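Long-range contact in MexT protein (Pseudomonas aeruginosa, PDB 6L33), which probably binds DNA as a LysR-type transcriptional activator of the MexEF-OprN efflux pump, the chain here being its regulatory domain: residues 97-108 against 126-137. Numbering follows the deposited sequence.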
loop_
_atom_site.group_PDB
_atom_site.type_symbol
_atom_site.label_atom_id
_atom_site.label_comp_id
_atom_site.label_asym_id
_atom_site.label_seq_id
_atom_site.Cartn_x
_atom_site.Cartn_y
_atom_site.Cartn_z
ATOM N N ASP B 97 19.574 -25.175 1.499
ATOM C CA ASP B 97 19.830 -25.386 0.076
ATOM C C ASP B 97 18.589 -25.082 -0.756
ATOM O O ASP B 97 18.672 -24.400 -1.784
ATOM C CB ASP B 97 20.297 -26.822 -0.174
ATOM C CG ASP B 97 21.765 -27.024 0.139
ATOM O OD1 ASP B 97 22.523 -26.032 0.126
ATOM O OD2 ASP B 97 22.161 -28.182 0.390
ATOM N N ASP B 98 17.429 -25.601 -0.337
ATOM C CA ASP B 98 16.181 -25.276 -1.023
ATOM C C ASP B 98 15.958 -23.771 -1.063
ATOM O O ASP B 98 15.569 -23.216 -2.098
ATOM C CB ASP B 98 14.991 -25.944 -0.330
ATOM C CG ASP B 98 15.092 -27.455 -0.294
ATOM O OD1 ASP B 98 15.821 -28.034 -1.126
ATOM O OD2 ASP B 98 14.423 -28.064 0.569
ATOM N N TYR B 99 16.194 -23.100 0.064
ATOM C CA TYR B 99 15.945 -21.666 0.159
ATOM C C TYR B 99 16.797 -20.895 -0.840
ATOM O O TYR B 99 16.297 -20.028 -1.566
ATOM C CB TYR B 99 16.225 -21.201 1.588
ATOM C CG TYR B 99 15.886 -19.758 1.860
ATOM C CD1 TYR B 99 14.618 -19.396 2.294
ATOM C CD2 TYR B 99 16.835 -18.758 1.694
ATOM C CE1 TYR B 99 14.305 -18.076 2.550
ATOM C CE2 TYR B 99 16.529 -17.437 1.944
ATOM C CZ TYR B 99 15.262 -17.101 2.372
ATOM O OH TYR B 99 14.958 -15.784 2.628
ATOM N N CYS B 100 18.091 -21.213 -0.899
ATOM C CA CYS B 100 19.010 -20.490 -1.768
ATOM C C CYS B 100 18.770 -20.778 -3.243
ATOM O O CYS B 100 19.196 -19.987 -4.092
ATOM C CB CYS B 100 20.449 -20.847 -1.395
ATOM S SG CYS B 100 21.050 -19.972 0.067
ATOM N N ALA B 101 18.108 -21.890 -3.571
ATOM C CA ALA B 101 17.885 -22.265 -4.960
ATOM C C ALA B 101 16.573 -21.736 -5.524
ATOM O O ALA B 101 16.439 -21.630 -6.748
ATOM C CB ALA B 101 17.915 -23.790 -5.109
ATOM N N ARG B 102 15.619 -21.408 -4.684
ATOM C CA ARG B 102 14.339 -20.960 -5.204
ATOM C C ARG B 102 14.348 -19.452 -5.419
ATOM O O ARG B 102 15.208 -18.746 -4.888
ATOM C CB ARG B 102 13.225 -21.381 -4.249
ATOM C CG ARG B 102 12.910 -22.865 -4.388
ATOM C CD ARG B 102 11.913 -23.365 -3.371
ATOM N NE ARG B 102 10.610 -22.732 -3.521
ATOM C CZ ARG B 102 9.473 -23.267 -3.092
ATOM N NH1 ARG B 102 8.330 -22.620 -3.265
ATOM N NH2 ARG B 102 9.478 -24.452 -2.495
ATOM N N PRO B 103 13.437 -18.930 -6.239
ATOM C CA PRO B 103 13.362 -17.479 -6.429
ATOM C C PRO B 103 12.628 -16.807 -5.282
ATOM O O PRO B 103 11.784 -17.405 -4.610
ATOM C CB PRO B 103 12.585 -17.338 -7.743
ATOM C CG PRO B 103 11.703 -18.539 -7.766
ATOM C CD PRO B 103 12.502 -19.649 -7.128
ATOM N N HIS B 104 12.955 -15.538 -5.068
ATOM C CA HIS B 104 12.501 -14.831 -3.881
ATOM C C HIS B 104 11.764 -13.550 -4.237
ATOM O O HIS B 104 12.079 -12.877 -5.221
ATOM C CB HIS B 104 13.679 -14.512 -2.961
ATOM C CG HIS B 104 14.343 -15.729 -2.406
ATOM N ND1 HIS B 104 14.097 -16.198 -1.135
ATOM C CD2 HIS B 104 15.226 -16.592 -2.963
ATOM C CE1 HIS B 104 14.813 -17.288 -0.925
ATOM N NE2 HIS B 104 15.504 -17.550 -2.019
ATOM N N ALA B 105 10.767 -13.233 -3.417
ATOM C CA ALA B 105 10.091 -11.945 -3.435
ATOM C C ALA B 105 10.548 -11.159 -2.217
ATOM O O ALA B 105 10.566 -11.689 -1.101
ATOM C CB ALA B 105 8.570 -12.112 -3.425
ATOM N N LEU B 106 10.927 -9.906 -2.435
ATOM C CA LEU B 106 11.467 -9.052 -1.388
ATOM C C LEU B 106 10.514 -7.893 -1.142
ATOM O O LEU B 106 10.106 -7.212 -2.087
ATOM C CB LEU B 106 12.849 -8.529 -1.781
ATOM C CG LEU B 106 13.580 -7.632 -0.781
ATOM C CD1 LEU B 106 13.973 -8.424 0.452
ATOM C CD2 LEU B 106 14.804 -6.999 -1.432
ATOM N N VAL B 107 10.151 -7.677 0.121
ATOM C CA VAL B 107 9.426 -6.467 0.498
ATOM C C VAL B 107 10.474 -5.374 0.677
ATOM O O VAL B 107 11.120 -5.276 1.723
ATOM C CB VAL B 107 8.581 -6.661 1.759
ATOM C CG1 VAL B 107 7.765 -5.400 2.042
ATOM C CG2 VAL B 107 7.667 -7.865 1.602
ATOM N N SER B 108 10.665 -4.566 -0.361
ATOM C CA SER B 108 11.662 -3.505 -0.378
ATOM C C SER B 108 10.934 -2.180 -0.519
ATOM O O SER B 108 10.185 -1.979 -1.480
ATOM C CB SER B 108 12.656 -3.708 -1.524
ATOM O OG SER B 108 13.458 -2.557 -1.717
ATOM N N ARG B 126 26.941 -17.576 0.719
ATOM C CA ARG B 126 25.741 -18.021 0.028
ATOM C C ARG B 126 24.998 -16.829 -0.561
ATOM O O ARG B 126 25.199 -15.679 -0.158
ATOM C CB ARG B 126 24.813 -18.795 0.973
ATOM C CG ARG B 126 25.459 -19.997 1.649
ATOM C CD ARG B 126 25.824 -21.075 0.640
ATOM N NE ARG B 126 24.656 -21.813 0.168
ATOM C CZ ARG B 126 24.167 -22.899 0.762
ATOM N NH1 ARG B 126 24.742 -23.377 1.856
ATOM N NH2 ARG B 126 23.102 -23.507 0.259
ATOM N N LYS B 127 24.120 -17.117 -1.519
ATOM C CA LYS B 127 23.341 -16.072 -2.163
ATOM C C LYS B 127 22.016 -16.649 -2.640
ATOM O O LYS B 127 21.789 -17.862 -2.615
ATOM C CB LYS B 127 24.111 -15.434 -3.326
ATOM C CG LYS B 127 24.655 -16.429 -4.337
ATOM C CD LYS B 127 25.553 -15.736 -5.354
ATOM C CE LYS B 127 26.087 -16.717 -6.387
ATOM N NZ LYS B 127 25.000 -17.300 -7.222
ATOM N N ARG B 128 21.139 -15.751 -3.079
ATOM C CA ARG B 128 19.818 -16.104 -3.573
ATOM C C ARG B 128 19.467 -15.164 -4.716
ATOM O O ARG B 128 20.085 -14.109 -4.887
ATOM C CB ARG B 128 18.761 -16.014 -2.463
ATOM C CG ARG B 128 18.550 -14.591 -1.967
ATOM C CD ARG B 128 17.437 -14.478 -0.939
ATOM N NE ARG B 128 17.182 -13.081 -0.594
ATOM C CZ ARG B 128 16.109 -12.652 0.063
ATOM N NH1 ARG B 128 15.180 -13.511 0.459
ATOM N NH2 ARG B 128 15.966 -11.360 0.327
ATOM N N LYS B 129 18.466 -15.551 -5.500
ATOM C CA LYS B 129 18.003 -14.748 -6.625
ATOM C C LYS B 129 16.650 -14.143 -6.280
ATOM O O LYS B 129 15.679 -14.871 -6.046
ATOM C CB LYS B 129 17.917 -15.582 -7.905
ATOM C CG LYS B 129 17.545 -14.778 -9.149
ATOM C CD LYS B 129 18.396 -13.517 -9.281
ATOM C CE LYS B 129 19.029 -13.403 -10.659
ATOM N NZ LYS B 129 18.917 -12.021 -11.206
ATOM N N VAL B 130 16.591 -12.819 -6.240
ATOM C CA VAL B 130 15.337 -12.100 -6.057
ATOM C C VAL B 130 14.773 -11.780 -7.433
ATOM O O VAL B 130 15.472 -11.220 -8.285
ATOM C CB VAL B 130 15.551 -10.820 -5.232
ATOM C CG1 VAL B 130 14.254 -10.014 -5.144
ATOM C CG2 VAL B 130 16.075 -11.165 -3.847
ATOM N N VAL B 131 13.515 -12.155 -7.663
ATOM C CA VAL B 131 12.849 -11.900 -8.937
ATOM C C VAL B 131 11.784 -10.827 -8.834
ATOM O O VAL B 131 11.279 -10.375 -9.876
ATOM C CB VAL B 131 12.231 -13.186 -9.523
ATOM C CG1 VAL B 131 13.306 -14.229 -9.784
ATOM C CG2 VAL B 131 11.151 -13.726 -8.590
ATOM N N LEU B 132 11.421 -10.406 -7.627
ATOM C CA LEU B 132 10.311 -9.485 -7.441
ATOM C C LEU B 132 10.556 -8.662 -6.189
ATOM O O LEU B 132 10.847 -9.213 -5.124
ATOM C CB LEU B 132 8.985 -10.242 -7.324
ATOM C CG LEU B 132 7.734 -9.371 -7.228
ATOM C CD1 LEU B 132 7.440 -8.726 -8.572
ATOM C CD2 LEU B 132 6.548 -10.191 -6.744
ATOM N N ALA B 133 10.444 -7.346 -6.324
ATOM C CA ALA B 133 10.501 -6.432 -5.193
ATOM C C ALA B 133 9.186 -5.674 -5.141
ATOM O O ALA B 133 8.808 -5.014 -6.115
ATOM C CB ALA B 133 11.685 -5.472 -5.312
ATOM N N VAL B 134 8.483 -5.783 -4.020
ATOM C CA VAL B 134 7.202 -5.102 -3.851
ATOM C C VAL B 134 7.324 -4.123 -2.690
ATOM O O VAL B 134 8.126 -4.352 -1.772
ATOM C CB VAL B 134 6.061 -6.107 -3.630
ATOM C CG1 VAL B 134 5.929 -7.022 -4.842
ATOM C CG2 VAL B 134 6.299 -6.911 -2.368
ATOM N N PRO B 135 6.566 -3.028 -2.687
ATOM C CA PRO B 135 6.706 -2.011 -1.634
ATOM C C PRO B 135 5.824 -2.210 -0.408
ATOM O O PRO B 135 5.797 -1.322 0.451
ATOM C CB PRO B 135 6.302 -0.728 -2.374
ATOM C CG PRO B 135 5.278 -1.189 -3.366
ATOM C CD PRO B 135 5.647 -2.599 -3.758
ATOM N N GLN B 136 5.115 -3.330 -0.288
ATOM C CA GLN B 136 4.212 -3.534 0.835
ATOM C C GLN B 136 4.036 -5.024 1.084
ATOM O O GLN B 136 4.445 -5.866 0.281
ATOM C CB GLN B 136 2.851 -2.883 0.585
ATOM C CG GLN B 136 2.029 -3.596 -0.470
ATOM C CD GLN B 136 0.885 -2.751 -0.982
ATOM O OE1 GLN B 136 0.905 -1.527 -0.865
ATOM N NE2 GLN B 136 -0.122 -3.400 -1.553
ATOM N N PHE B 137 3.395 -5.336 2.210
ATOM C CA PHE B 137 3.145 -6.712 2.616
ATOM C C PHE B 137 1.836 -7.256 2.051
ATOM O O PHE B 137 1.811 -8.364 1.510
ATOM C CB PHE B 137 3.140 -6.814 4.144
ATOM C CG PHE B 137 4.497 -6.662 4.759
ATOM C CD1 PHE B 137 5.463 -7.639 4.581
ATOM C CD2 PHE B 137 4.816 -5.539 5.506
ATOM C CE1 PHE B 137 6.721 -7.504 5.140
ATOM C CE2 PHE B 137 6.073 -5.398 6.070
ATOM C CZ PHE B 137 7.027 -6.383 5.885
HETATM O O HOH W 1 17.740 -18.379 -5.541
#
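Strands 103-107 and 129-134 are the two parallel strands of a beta-alpha-beta unit, linked through helix 116-123, in the LysR substrate-binding domain, which has a periplasmic-binding-protein fold. Their backbones are joined by hydrogen bonds such as Leu106 N to Leu132 O (2.8 Å, 167° at the hydrogen) and Val134 N to Leu106 O (2.9 Å). A beta bulge shifts the register by one residue between His104 and Ala105; there Val131 N bonds to His104 O. On the outer side, Leu132 and Ala133 pair in parallel with a strand of the second subunit, so the sheet continues across the interface.

Arg128 lies across His104. Arg128 CD sits over the face of the His104 ring, 3.6 Å from its centroid in a CH-pi contact. The chain, extended from CG to NE, places Arg128 NH1 3.1 Å from Tyr99 OH. Arg128 NE forms a salt bridge with Asp118; Tyr99 OH bonds to Thr152. The imidazole is also held by His104 NE2 donating to Tyr99 O (2.6 Å), and its CE1 rests over the Tyr99 ring. Near the start of helix 96-101, Asp97 OD1 forms a salt bridge with Arg126 NH2 (2.6 Å). At the other end, Val107 CG1 lies over one face of Phe137, 4.0 Å from the ring centroid.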